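Local coordinates for protein thiol peroxidase (Mycobacterium tuberculosis, PDB 1XVQ) that is a thioredoxin-dependent peroxidase that probably reduces hydrogen peroxide and organic hydroperoxides to water and alcohols, protecting the cell against oxidative stress, at residues R7-N12 / P148-E153; P18-P23 / A142-V147; P25-T30 / D109-D114; L48-P53 / L128-V133; R65-R70 / A158-L163. All blocks are in the same frame, centred on the assembly; numbering follows the deposited sequence.

Contact 4 is the core of the set: it pairs two strands of the central mixed sheet, through backbone hydrogen bonds and a cation-pi stack. Contact 5 covers one face of that sheet with two helices and is purely apolar, whereas contact 3, partly buried, brings F111 against the other face while its polar groups use bridging waters. Contacts 1 and 2 lie at the surface and both involve the chain that passes through strand 141-146, the neighbour of strand 131-135 of contact 4. In contact 1 a single beta bridge ties two loops; in contact 2 no direct hydrogen bond forms and one water spans the segments. I11 and P18 join these outer contacts to contacts 4 and 3.

Contact 1. Residues R7-N12 / P148-E153; sequences RGNAIN and PEIAQE. With YT3 (yttrium (III) ion), chain D.
A10 and E149 pair as a single beta bridge, with their CA atoms 4.9 Å apart, and two backbone hydrogen bonds flank the pair: I150 N to N9 O at 3.1 Å and I11 N to P148 O at 3.1 Å. N9 O also takes a CA-H...O contact from E149. Starting at E149, the chain folds into a type I turn that runs to Q152. The bridge is made by backbone alone, with A10 CB pointing away from it.

I150 carries most of the side-chain contact. Its CG2 branch meets I11 CD1 at 3.4 Å, tighter than usual for two carbons, and on another side lies 3.1 Å from R7 NE. The R7 chain is extended, with CG anti to the backbone N (chi1 -176°), and it slides past I150 in the opposite direction, laying one face of the guanidinium over the isoleucine. A long side chain with a flat end can thus cover an apolar branch at the surface while staying hydrated: a water accepts weakly from R7 NH2 and donates to I150 O. N9 also combines packing with hydration. ND2 lies 3.5 Å from I150 CG1 and gives a hydrogen to a second water at 2.6 Å, which also accepts from A151 N.

Both segments are loops. Residues 7-12 precede strand 28-30, and residues 148-153 connect strand 141-146 to helix 156-165. The CG2 branch of I11 packs on A129, just ahead of strand 131-135, and R7 also touches P123 and M124.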
# COMPACT_ATOMS: atom_id res chain seq x y z
N ARG A 7 17.34 -2.49 -13.28
CA ARG A 7 15.93 -2.25 -12.99
C ARG A 7 15.23 -1.60 -14.16
O ARG A 7 15.57 -0.48 -14.54
CB ARG A 7 15.81 -1.36 -11.75
CG ARG A 7 14.35 -1.13 -11.31
CD ARG A 7 14.31 -0.24 -10.07
NE ARG A 7 12.95 0.19 -9.74
CZ ARG A 7 12.64 1.07 -8.79
NH1 ARG A 7 13.58 1.64 -8.05
NH2 ARG A 7 11.37 1.40 -8.59
N GLY A 8 14.26 -2.30 -14.74
CA GLY A 8 13.51 -1.76 -15.86
C GLY A 8 12.61 -0.58 -15.46
O GLY A 8 12.19 -0.46 -14.31
N ASN A 9 12.32 0.29 -16.42
CA ASN A 9 11.48 1.46 -16.16
C ASN A 9 10.05 1.02 -15.91
O ASN A 9 9.38 1.55 -15.04
CB ASN A 9 11.53 2.43 -17.36
CG ASN A 9 10.88 3.78 -17.07
OD1 ASN A 9 10.05 4.26 -17.83
ND2 ASN A 9 11.29 4.41 -15.98
N ALA A 10 9.59 0.05 -16.69
CA ALA A 10 8.21 -0.42 -16.54
C ALA A 10 8.04 -1.31 -15.32
O ALA A 10 8.86 -2.19 -15.06
CB ALA A 10 7.79 -1.17 -17.79
N ILE A 11 6.97 -1.08 -14.56
CA ILE A 11 6.68 -1.89 -13.37
C ILE A 11 5.90 -3.12 -13.83
O ILE A 11 4.92 -2.99 -14.56
CB ILE A 11 5.85 -1.05 -12.34
CG1 ILE A 11 6.67 0.15 -11.88
CG2 ILE A 11 5.52 -1.87 -11.07
CD1 ILE A 11 8.00 -0.23 -11.21
N ASN A 12 6.35 -4.31 -13.44
CA ASN A 12 5.65 -5.53 -13.83
C ASN A 12 5.32 -6.33 -12.57
O ASN A 12 6.20 -6.90 -11.95
CB ASN A 12 6.55 -6.40 -14.73
CG ASN A 12 5.83 -7.65 -15.25
OD1 ASN A 12 6.48 -8.63 -15.65
ND2 ASN A 12 4.50 -7.60 -15.28
N PRO A 148 2.78 3.01 -12.80
CA PRO A 148 3.37 2.34 -13.96
C PRO A 148 4.87 2.41 -14.16
O PRO A 148 5.42 1.54 -14.82
CB PRO A 148 2.62 2.98 -15.12
CG PRO A 148 2.52 4.37 -14.67
CD PRO A 148 2.01 4.18 -13.24
N GLU A 149 5.53 3.42 -13.63
CA GLU A 149 6.97 3.51 -13.83
C GLU A 149 7.68 3.72 -12.52
O GLU A 149 7.11 4.26 -11.58
CB GLU A 149 7.33 4.66 -14.75
CG GLU A 149 6.68 4.58 -16.06
CD GLU A 149 6.72 5.92 -16.76
OE1 GLU A 149 6.07 6.03 -17.80
OE2 GLU A 149 7.38 6.85 -16.26
N ILE A 150 8.94 3.31 -12.48
CA ILE A 150 9.74 3.40 -11.27
C ILE A 150 9.90 4.78 -10.64
O ILE A 150 9.81 4.91 -9.41
CB ILE A 150 11.15 2.77 -11.52
CG1 ILE A 150 11.82 3.44 -12.71
CG2 ILE A 150 11.00 1.28 -11.82
CD1 ILE A 150 13.26 2.98 -12.96
N ALA A 151 10.14 5.81 -11.43
CA ALA A 151 10.34 7.14 -10.86
C ALA A 151 9.13 8.07 -10.99
O ALA A 151 9.28 9.29 -11.09
CB ALA A 151 11.57 7.80 -11.48
N GLN A 152 7.93 7.50 -10.98
CA GLN A 152 6.72 8.32 -11.10
C GLN A 152 6.08 8.48 -9.73
O GLN A 152 6.04 7.53 -8.94
CB GLN A 152 5.76 7.66 -12.08
CG GLN A 152 4.59 8.52 -12.50
CD GLN A 152 3.73 7.86 -13.56
OE1 GLN A 152 4.23 7.45 -14.62
NE2 GLN A 152 2.44 7.74 -13.30
N GLU A 153 5.60 9.68 -9.43
CA GLU A 153 4.97 9.92 -8.13
C GLU A 153 3.48 9.55 -8.24
O GLU A 153 2.84 9.82 -9.26
CB GLU A 153 5.13 11.39 -7.74
CG GLU A 153 5.50 11.60 -6.27
CD GLU A 153 5.24 13.02 -5.82
OE1 GLU A 153 4.10 13.50 -5.99
OE2 GLU A 153 6.18 13.67 -5.29
Y YT3 D . 7.12 6.90 -19.68
O HOH W 1 8.99 2.60 -7.49
O HOH W 2 10.32 6.40 -14.53

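Contact 2. Residues P18-P23 / A142-V147; sequences PAVGSP and AYTELV
V20 and A142 come closest along the two backbones, their CA atoms 5.4 Å apart, yet no hydrogen bond passes directly between a type II turn, A19 to S22, and the strand, entered at A142. G21 takes the third position of the turn with phi at 101°, a value that glycine adopts readily. A19 O accepts from both S22 N and S22 OG, which approach from the same face of its plane; the hydroxyl bond, S22 OG to A19 O, is 2.7 Å long. A serine here therefore adds a side-chain bond to the one that closes the turn.

Across the contact, V20 sets its two methyls against the strand backbone. CG1, anti to the backbone N (chi1 165°), reaches A142 O at 3.8 Å, while CG2 rests 3.9 Å from Y143 CA. A branched side chain can thus touch two successive residues at once. T144 divides its duties by branch: CG2 packs against P18 O at 3.5 Å, and OG1 shares a water with that same carbonyl. The water donates to P18 O at 2.8 Å and sits 2.6 Å from T144 OG1, a bridge in place of a direct bond.

A142 and Y143 both face V134 as a classic beta bulge in strand 141-146, an outer strand of this chain's sheet, beside strand 131-135. Y143, pointing away from V20, packs on A158, A159 and A162 of helix 156-165. The turn is tied to the strand's beginning through backbone bonds of G21 and S22 with V141, and P18 leans on P25.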
# COMPACT_ATOMS: atom_id res chain seq x y z
N PRO A 18 -7.19 -5.07 -7.36
CA PRO A 18 -8.61 -5.44 -7.28
C PRO A 18 -9.48 -4.42 -7.97
O PRO A 18 -9.20 -3.22 -7.93
CB PRO A 18 -8.86 -5.50 -5.77
CG PRO A 18 -7.87 -4.51 -5.22
CD PRO A 18 -6.62 -4.75 -6.05
N ALA A 19 -10.54 -4.90 -8.62
CA ALA A 19 -11.43 -4.00 -9.35
C ALA A 19 -12.17 -2.98 -8.48
O ALA A 19 -12.64 -3.31 -7.38
CB ALA A 19 -12.45 -4.81 -10.17
N VAL A 20 -12.25 -1.76 -8.99
CA VAL A 20 -12.96 -0.68 -8.31
C VAL A 20 -14.44 -1.05 -8.31
O VAL A 20 -14.97 -1.47 -9.34
CB VAL A 20 -12.75 0.65 -9.06
CG1 VAL A 20 -13.78 1.70 -8.58
CG2 VAL A 20 -11.33 1.15 -8.79
N GLY A 21 -15.08 -0.93 -7.15
CA GLY A 21 -16.50 -1.26 -7.03
C GLY A 21 -16.78 -2.62 -6.42
O GLY A 21 -17.90 -2.91 -5.98
N SER A 22 -15.76 -3.47 -6.37
CA SER A 22 -15.89 -4.82 -5.80
C SER A 22 -15.34 -4.87 -4.39
O SER A 22 -14.54 -4.00 -3.99
CB SER A 22 -15.13 -5.83 -6.67
OG SER A 22 -13.73 -5.62 -6.59
N PRO A 23 -15.75 -5.88 -3.59
CA PRO A 23 -15.28 -6.02 -2.21
C PRO A 23 -13.76 -6.15 -2.18
O PRO A 23 -13.15 -6.90 -2.97
CB PRO A 23 -15.96 -7.30 -1.73
CG PRO A 23 -17.21 -7.39 -2.59
CD PRO A 23 -16.70 -6.96 -3.94
N ALA A 142 -12.53 1.52 -3.65
CA ALA A 142 -13.01 2.79 -4.21
C ALA A 142 -12.08 3.40 -5.25
O ALA A 142 -12.50 4.23 -6.09
CB ALA A 142 -13.21 3.79 -3.08
N TYR A 143 -10.81 3.02 -5.20
CA TYR A 143 -9.82 3.60 -6.11
C TYR A 143 -8.52 2.82 -6.07
O TYR A 143 -8.12 2.35 -5.01
CB TYR A 143 -9.53 5.05 -5.70
CG TYR A 143 -8.34 5.70 -6.39
CD1 TYR A 143 -7.04 5.54 -5.89
CD2 TYR A 143 -8.52 6.46 -7.55
CE1 TYR A 143 -5.96 6.14 -6.52
CE2 TYR A 143 -7.45 7.06 -8.19
CZ TYR A 143 -6.18 6.90 -7.67
OH TYR A 143 -5.12 7.49 -8.32
N THR A 144 -7.87 2.68 -7.23
CA THR A 144 -6.58 2.03 -7.26
C THR A 144 -5.63 2.74 -8.22
O THR A 144 -6.06 3.41 -9.16
CB THR A 144 -6.64 0.55 -7.74
OG1 THR A 144 -7.04 0.50 -9.12
CG2 THR A 144 -7.59 -0.25 -6.91
N GLU A 145 -4.35 2.65 -7.91
CA GLU A 145 -3.32 3.15 -8.81
C GLU A 145 -2.08 2.33 -8.59
O GLU A 145 -1.52 2.32 -7.50
CB GLU A 145 -2.94 4.62 -8.59
CG GLU A 145 -1.89 5.03 -9.66
CD GLU A 145 -1.17 6.33 -9.40
OE1 GLU A 145 -1.27 6.89 -8.29
OE2 GLU A 145 -0.46 6.79 -10.33
N LEU A 146 -1.64 1.64 -9.64
CA LEU A 146 -0.38 0.90 -9.55
C LEU A 146 0.51 1.83 -10.36
O LEU A 146 0.31 1.95 -11.58
CB LEU A 146 -0.48 -0.45 -10.27
CG LEU A 146 0.89 -1.08 -10.58
CD1 LEU A 146 1.60 -1.44 -9.28
CD2 LEU A 146 0.72 -2.32 -11.46
N VAL A 147 1.45 2.50 -9.70
CA VAL A 147 2.30 3.44 -10.43
C VAL A 147 3.02 2.64 -11.52
O VAL A 147 3.75 1.71 -11.24
CB VAL A 147 3.28 4.13 -9.49
CG1 VAL A 147 4.09 5.17 -10.27
CG2 VAL A 147 2.52 4.81 -8.35
O HOH W 3 -8.29 -1.61 -10.03

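Contact 3. Residues P25-T30 / D109-D114; sequences PAFTLT and DSFGED
Apolar packing joins F27 and L29 to F111. F111 CG stands anti to its backbone N (chi1 179°), and the ring's CD2 lies against F27 CB at 3.9 Å, the latter coming to the ring edge, near its plane. L29 CD2 lies 3.6 Å from F111 CB and also approaches the ring obliquely. Large hydrophobic residues suit these three buried positions.

No direct hydrogen bond crosses between the segments; waters take that part. One donates to A26 O at 2.8 Å and to D114 OD2 at 2.7 Å, and a second links the same two acceptors, weakly on the aspartate side. A26 O and D114 OD2, which would repel each other at close quarters, are thereby joined through shared donors. A third water donates to D109 OD1 and sits within hydrogen-bonding distance of T30 OG1. T28 O and D109 OD1, both acceptors, lie 3.4 Å apart without a bond, and D109 CB is 3.1 Å from T28 O.

Bonds inside 109-114 fix its polar side chains. D109 OD2 takes the N-H of F111 at the helix start, at 2.8 Å from F111 N and met from above the carboxylate plane: an Asx turn. S110, at the N-cap position, makes no capping bond with its side chain; its OG instead donates to D114 OD2 at 2.6 Å.

The short helix 111-114 lies against the face of the central sheet that carries L49 and I51, with F111 touching both of these residues of strand 47-51 and stacking on Y115, while L29 is bonded through its backbone to I37 of strand 36-38.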
# COMPACT_ATOMS: atom_id res chain seq x y z
N PRO A 25 -10.25 -7.45 -1.29
CA PRO A 25 -9.80 -8.77 -0.86
C PRO A 25 -9.44 -8.76 0.63
O PRO A 25 -8.90 -7.79 1.17
CB PRO A 25 -8.56 -9.03 -1.74
CG PRO A 25 -8.85 -8.24 -2.99
CD PRO A 25 -9.44 -6.94 -2.41
N ALA A 26 -9.76 -9.85 1.33
CA ALA A 26 -9.42 -9.92 2.72
C ALA A 26 -7.90 -9.91 2.89
O ALA A 26 -7.18 -10.26 1.97
CB ALA A 26 -9.97 -11.23 3.33
N PHE A 27 -7.43 -9.46 4.03
CA PHE A 27 -5.99 -9.56 4.26
C PHE A 27 -5.70 -9.78 5.73
O PHE A 27 -6.52 -9.45 6.60
CB PHE A 27 -5.22 -8.32 3.75
CG PHE A 27 -5.69 -7.03 4.34
CD1 PHE A 27 -5.32 -6.65 5.62
CD2 PHE A 27 -6.49 -6.17 3.59
CE1 PHE A 27 -5.74 -5.44 6.17
CE2 PHE A 27 -6.91 -4.95 4.12
CZ PHE A 27 -6.54 -4.58 5.40
N THR A 28 -4.53 -10.35 5.99
CA THR A 28 -4.06 -10.62 7.33
C THR A 28 -2.58 -10.25 7.37
O THR A 28 -1.69 -11.10 7.23
CB THR A 28 -4.22 -12.11 7.69
OG1 THR A 28 -3.51 -12.90 6.73
CG2 THR A 28 -5.69 -12.52 7.67
N LEU A 29 -2.31 -8.96 7.57
CA LEU A 29 -0.94 -8.45 7.61
C LEU A 29 -0.37 -8.64 9.01
O LEU A 29 -1.07 -9.11 9.90
CB LEU A 29 -0.95 -6.96 7.22
CG LEU A 29 -1.32 -6.73 5.74
CD1 LEU A 29 -1.72 -5.27 5.52
CD2 LEU A 29 -0.14 -7.11 4.85
N THR A 30 0.90 -8.30 9.19
CA THR A 30 1.54 -8.44 10.50
C THR A 30 1.90 -7.08 11.05
O THR A 30 2.49 -6.25 10.35
CB THR A 30 2.81 -9.32 10.42
OG1 THR A 30 2.46 -10.61 9.93
CG2 THR A 30 3.46 -9.49 11.80
N ASP A 109 2.35 -13.16 4.64
CA ASP A 109 0.98 -13.36 4.22
C ASP A 109 0.90 -13.08 2.73
O ASP A 109 1.88 -12.62 2.10
CB ASP A 109 0.00 -12.48 5.02
CG ASP A 109 0.16 -11.02 4.71
OD1 ASP A 109 1.00 -10.35 5.33
OD2 ASP A 109 -0.57 -10.57 3.81
N SER A 110 -0.27 -13.37 2.18
CA SER A 110 -0.52 -13.26 0.74
C SER A 110 -0.96 -11.93 0.18
O SER A 110 -1.28 -11.83 -1.00
CB SER A 110 -1.54 -14.35 0.36
OG SER A 110 -2.76 -14.10 1.03
N PHE A 111 -0.89 -10.87 1.00
CA PHE A 111 -1.32 -9.54 0.55
C PHE A 111 -0.80 -9.15 -0.84
O PHE A 111 -1.57 -8.73 -1.70
CB PHE A 111 -0.88 -8.47 1.57
CG PHE A 111 -1.27 -7.06 1.16
CD1 PHE A 111 -0.42 -6.29 0.33
CD2 PHE A 111 -2.47 -6.52 1.56
CE1 PHE A 111 -0.79 -5.00 -0.08
CE2 PHE A 111 -2.86 -5.23 1.16
CZ PHE A 111 -2.02 -4.46 0.33
N GLY A 112 0.51 -9.28 -1.08
CA GLY A 112 1.06 -8.89 -2.38
C GLY A 112 0.47 -9.59 -3.59
O GLY A 112 0.29 -8.96 -4.64
N GLU A 113 0.15 -10.87 -3.45
CA GLU A 113 -0.43 -11.63 -4.56
C GLU A 113 -1.93 -11.37 -4.68
O GLU A 113 -2.47 -11.24 -5.80
CB GLU A 113 -0.17 -13.13 -4.36
CG GLU A 113 1.34 -13.49 -4.39
CD GLU A 113 2.18 -12.92 -3.24
OE1 GLU A 113 3.28 -12.38 -3.51
OE2 GLU A 113 1.77 -13.02 -2.06
N ASP A 114 -2.60 -11.29 -3.54
CA ASP A 114 -4.05 -11.04 -3.52
C ASP A 114 -4.39 -9.67 -4.06
O ASP A 114 -5.46 -9.50 -4.67
CB ASP A 114 -4.62 -11.19 -2.11
CG ASP A 114 -4.40 -12.58 -1.55
OD1 ASP A 114 -4.21 -13.54 -2.35
OD2 ASP A 114 -4.43 -12.70 -0.31
O HOH W 4 -4.47 -10.61 1.41
O HOH W 5 -7.71 -12.35 0.15
O HOH W 6 2.81 -10.71 7.19

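Contact 4. Residues L48-P53 / L128-V133; sequences LLNIFP and LARAIV
L49 with V133 and I51 with A131 form antiparallel hydrogen-bonded pairs, and N50 with I132 the non-hydrogen-bonded pair between them; the strand axes run at 170°. L49 N meets V133 O at 2.8 Å. I51 O is gripped twice, by A131 N at 3.1 Å and R130 NH1 at 2.9 Å, from opposite faces of its plane.

The guanidinium of R130 lies flat on the F52 ring in a cation-pi contact, with CZ 3.8 Å from the ring centroid and the planes 19° apart. A chi2 of 73° bends the arginine chain at CD, which lies 3.5 Å from I51 O. NH2 also bonds to Y156 OH, so the group is held from more than one direction.

Apolar side chains pack on both faces of the sheet. I51 and L128 cross at about a right angle, CG2 to CB 3.5 Å, on the face of L49 and V133; on the other, L48 CD1 meets I132 CG2 at 3.7 Å. Beta-branched residues and leucines suit such buried strands. One water joins F52 O, P53 O and L128 N beyond the end of the strand pairing.

These are adjacent antiparallel strands of the thioredoxin-fold sheet, and P53 begins the PxxxTxxC peroxiredoxin motif that ends at C60, the predicted peroxidatic cysteine, about 9 Å from F52, side chain to side chain.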
# COMPACT_ATOMS: atom_id res chain seq x y z
N LEU A 48 -6.88 3.50 3.67
CA LEU A 48 -5.92 3.85 2.62
C LEU A 48 -4.75 2.88 2.75
O LEU A 48 -4.08 2.86 3.78
CB LEU A 48 -5.39 5.29 2.80
CG LEU A 48 -4.07 5.56 2.02
CD1 LEU A 48 -4.37 5.41 0.55
CD2 LEU A 48 -3.50 6.96 2.33
N LEU A 49 -4.55 2.02 1.73
CA LEU A 49 -3.40 1.13 1.72
C LEU A 49 -2.36 1.87 0.88
O LEU A 49 -2.52 2.01 -0.34
CB LEU A 49 -3.73 -0.21 1.04
CG LEU A 49 -4.90 -0.96 1.66
CD1 LEU A 49 -5.23 -2.18 0.77
CD2 LEU A 49 -4.53 -1.39 3.08
N ASN A 50 -1.30 2.33 1.55
CA ASN A 50 -0.24 3.11 0.92
C ASN A 50 0.86 2.07 0.86
O ASN A 50 1.49 1.74 1.85
CB ASN A 50 0.12 4.27 1.85
CG ASN A 50 0.69 5.46 1.13
OD1 ASN A 50 0.96 6.49 1.76
ND2 ASN A 50 0.88 5.35 -0.18
N ILE A 51 1.07 1.56 -0.34
CA ILE A 51 1.98 0.44 -0.56
C ILE A 51 3.33 0.82 -1.11
O ILE A 51 3.41 1.53 -2.13
CB ILE A 51 1.30 -0.54 -1.50
CG1 ILE A 51 -0.09 -0.88 -0.94
CG2 ILE A 51 2.17 -1.84 -1.65
CD1 ILE A 51 -1.04 -1.50 -2.01
N PHE A 52 4.38 0.31 -0.48
CA PHE A 52 5.76 0.64 -0.89
C PHE A 52 6.74 -0.53 -1.03
O PHE A 52 6.63 -1.55 -0.35
CB PHE A 52 6.42 1.54 0.15
CG PHE A 52 5.66 2.79 0.48
CD1 PHE A 52 6.09 4.02 -0.02
CD2 PHE A 52 4.55 2.75 1.31
CE1 PHE A 52 5.42 5.21 0.32
CE2 PHE A 52 3.87 3.93 1.65
CZ PHE A 52 4.31 5.16 1.15
N PRO A 53 7.74 -0.36 -1.90
CA PRO A 53 8.74 -1.42 -2.06
C PRO A 53 9.46 -1.51 -0.72
O PRO A 53 9.83 -2.58 -0.26
CB PRO A 53 9.63 -0.90 -3.18
CG PRO A 53 8.65 -0.14 -4.06
CD PRO A 53 7.73 0.56 -3.07
N LEU A 128 6.81 -5.19 -2.76
CA LEU A 128 5.55 -4.69 -3.29
C LEU A 128 5.79 -3.43 -4.10
O LEU A 128 6.57 -2.58 -3.68
CB LEU A 128 4.61 -4.32 -2.14
CG LEU A 128 4.47 -5.44 -1.12
CD1 LEU A 128 3.33 -5.00 -0.15
CD2 LEU A 128 4.09 -6.80 -1.81
N ALA A 129 5.12 -3.31 -5.23
CA ALA A 129 5.29 -2.10 -6.06
C ALA A 129 4.61 -0.88 -5.44
O ALA A 129 3.64 -1.02 -4.66
CB ALA A 129 4.72 -2.33 -7.44
N ARG A 130 5.12 0.31 -5.77
CA ARG A 130 4.49 1.54 -5.25
C ARG A 130 3.04 1.58 -5.79
O ARG A 130 2.79 1.51 -7.00
CB ARG A 130 5.23 2.78 -5.76
CG ARG A 130 4.69 4.07 -5.10
CD ARG A 130 5.12 4.19 -3.63
NE ARG A 130 4.58 5.40 -3.00
CZ ARG A 130 3.44 5.45 -2.30
NH1 ARG A 130 2.69 4.35 -2.11
NH2 ARG A 130 3.04 6.61 -1.79
N ALA A 131 2.08 1.68 -4.88
CA ALA A 131 0.69 1.64 -5.30
C ALA A 131 -0.19 2.19 -4.20
O ALA A 131 0.22 2.30 -3.05
CB ALA A 131 0.29 0.19 -5.56
N ILE A 132 -1.41 2.54 -4.58
CA ILE A 132 -2.38 3.06 -3.64
C ILE A 132 -3.70 2.35 -3.87
O ILE A 132 -4.17 2.21 -5.00
CB ILE A 132 -2.58 4.60 -3.80
CG1 ILE A 132 -1.37 5.34 -3.18
CG2 ILE A 132 -3.86 5.04 -3.12
CD1 ILE A 132 -1.37 6.88 -3.38
N VAL A 133 -4.29 1.86 -2.78
CA VAL A 133 -5.60 1.25 -2.89
C VAL A 133 -6.44 1.88 -1.80
O VAL A 133 -6.04 1.90 -0.65
CB VAL A 133 -5.57 -0.29 -2.68
CG1 VAL A 133 -7.01 -0.83 -2.59
CG2 VAL A 133 -4.82 -0.94 -3.83
O HOH W 7 7.57 -4.00 -0.18

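Contact 5. Residues R65-R70 / A158-L163; sequences RTFDER and AALAAL
F67 and R70 of helix 62-73 meet A159, L160 and L163 of helix 156-165 in a plain apolar contact between two helices that pack side by side on the same face of the central sheet, as in the thioredoxin fold. Their short segments are almost parallel, 9° apart, and the axes come no nearer than 10.9 Å, a distance that large side chains have to span.

F67 and L160 do the spanning. F67 CG stands anti to the backbone N (chi1 176°), and the ring meets the other helix with CE1, 3.7 Å from L160 CD2, and CZ, 3.9 Å from A159 CB. L163 CD1 is more distant, 4.5 Å from CE1. L160 slides past the ring in the opposite direction and turns its other methyl to R70: CD1 touches R70 CD at 3.6 Å, the two side chains crossing at about a right angle. The small A159 lets the ring come close to its helix, while the fork of L160 serves two neighbours. R70 suits an exposed edge of the contact, since its CB and CD pack while its charged end leads away.

On the sheet side, F67 touches L48, N50 and I132, and its ring meets that of Y156.

No hydrogen bond or salt bridge crosses between the segments. The association therefore depends on dispersion, the burial of carbon and the fit of an aromatic ring against leucine and alanine, with little directional demand.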
# COMPACT_ATOMS: atom_id res chain seq x y z
N ARG A 65 4.19 12.44 3.70
CA ARG A 65 3.65 12.86 4.99
C ARG A 65 2.35 13.64 4.79
O ARG A 65 1.33 13.35 5.44
CB ARG A 65 4.68 13.73 5.73
CG ARG A 65 4.14 14.41 6.98
CD ARG A 65 4.04 13.47 8.18
NE ARG A 65 5.28 13.46 8.97
CZ ARG A 65 5.42 12.82 10.12
NH1 ARG A 65 4.41 12.13 10.64
NH2 ARG A 65 6.58 12.86 10.77
N THR A 66 2.39 14.62 3.90
CA THR A 66 1.24 15.46 3.60
C THR A 66 0.04 14.61 3.17
O THR A 66 -1.08 14.78 3.68
CB THR A 66 1.58 16.48 2.48
OG1 THR A 66 2.55 17.41 2.98
CG2 THR A 66 0.34 17.25 2.04
N PHE A 67 0.27 13.69 2.24
CA PHE A 67 -0.78 12.81 1.78
C PHE A 67 -1.35 11.97 2.93
O PHE A 67 -2.57 11.88 3.09
CB PHE A 67 -0.24 11.86 0.72
CG PHE A 67 -1.23 10.84 0.26
CD1 PHE A 67 -2.42 11.23 -0.36
CD2 PHE A 67 -0.95 9.49 0.39
CE1 PHE A 67 -3.30 10.30 -0.86
CE2 PHE A 67 -1.84 8.54 -0.11
CZ PHE A 67 -3.00 8.94 -0.74
N ASP A 68 -0.48 11.35 3.72
CA ASP A 68 -0.95 10.53 4.83
C ASP A 68 -1.76 11.36 5.83
O ASP A 68 -2.75 10.89 6.40
CB ASP A 68 0.23 9.88 5.56
CG ASP A 68 0.84 8.72 4.77
OD1 ASP A 68 0.16 8.19 3.87
OD2 ASP A 68 1.99 8.34 5.06
N GLU A 69 -1.34 12.60 6.05
CA GLU A 69 -2.05 13.45 6.98
C GLU A 69 -3.42 13.86 6.45
O GLU A 69 -4.40 13.85 7.19
CB GLU A 69 -1.19 14.66 7.36
CG GLU A 69 -0.03 14.24 8.27
CD GLU A 69 0.83 15.40 8.75
OE1 GLU A 69 1.71 15.15 9.61
OE2 GLU A 69 0.64 16.54 8.28
N ARG A 70 -3.50 14.21 5.17
CA ARG A 70 -4.78 14.58 4.59
C ARG A 70 -5.72 13.36 4.62
O ARG A 70 -6.90 13.46 4.96
CB ARG A 70 -4.61 15.05 3.15
CG ARG A 70 -3.79 16.34 3.01
CD ARG A 70 -3.57 16.72 1.56
NE ARG A 70 -2.63 17.84 1.42
CZ ARG A 70 -2.84 19.05 1.92
NH1 ARG A 70 -3.96 19.31 2.59
NH2 ARG A 70 -1.94 20.02 1.74
N ALA A 158 -6.08 12.44 -6.96
CA ALA A 158 -7.18 11.54 -7.34
C ALA A 158 -7.53 10.60 -6.20
O ALA A 158 -8.70 10.33 -5.96
CB ALA A 158 -6.81 10.74 -8.57
N ALA A 159 -6.52 10.09 -5.50
CA ALA A 159 -6.76 9.18 -4.36
C ALA A 159 -7.54 9.91 -3.27
O ALA A 159 -8.46 9.35 -2.67
CB ALA A 159 -5.42 8.66 -3.78
N LEU A 160 -7.19 11.17 -3.03
CA LEU A 160 -7.88 11.96 -2.01
C LEU A 160 -9.34 12.22 -2.40
O LEU A 160 -10.22 12.21 -1.53
CB LEU A 160 -7.12 13.26 -1.74
CG LEU A 160 -5.79 13.09 -0.98
CD1 LEU A 160 -5.11 14.45 -0.82
CD2 LEU A 160 -6.03 12.49 0.40
N ALA A 161 -9.61 12.43 -3.68
CA ALA A 161 -11.00 12.65 -4.11
C ALA A 161 -11.79 11.37 -3.90
O ALA A 161 -12.96 11.40 -3.52
CB ALA A 161 -11.06 13.07 -5.59
N ALA A 162 -11.16 10.23 -4.16
CA ALA A 162 -11.86 8.98 -3.95
C ALA A 162 -12.05 8.76 -2.44
O ALA A 162 -13.06 8.22 -2.03
CB ALA A 162 -11.08 7.80 -4.58
N LEU A 163 -11.05 9.14 -1.64
CA LEU A 163 -11.13 8.98 -0.19
C LEU A 163 -12.27 9.84 0.35
O LEU A 163 -13.08 9.38 1.15
CB LEU A 163 -9.82 9.38 0.48
CG LEU A 163 -8.68 8.35 0.47
CD1 LEU A 163 -7.32 9.03 0.61
CD2 LEU A 163 -8.93 7.34 1.59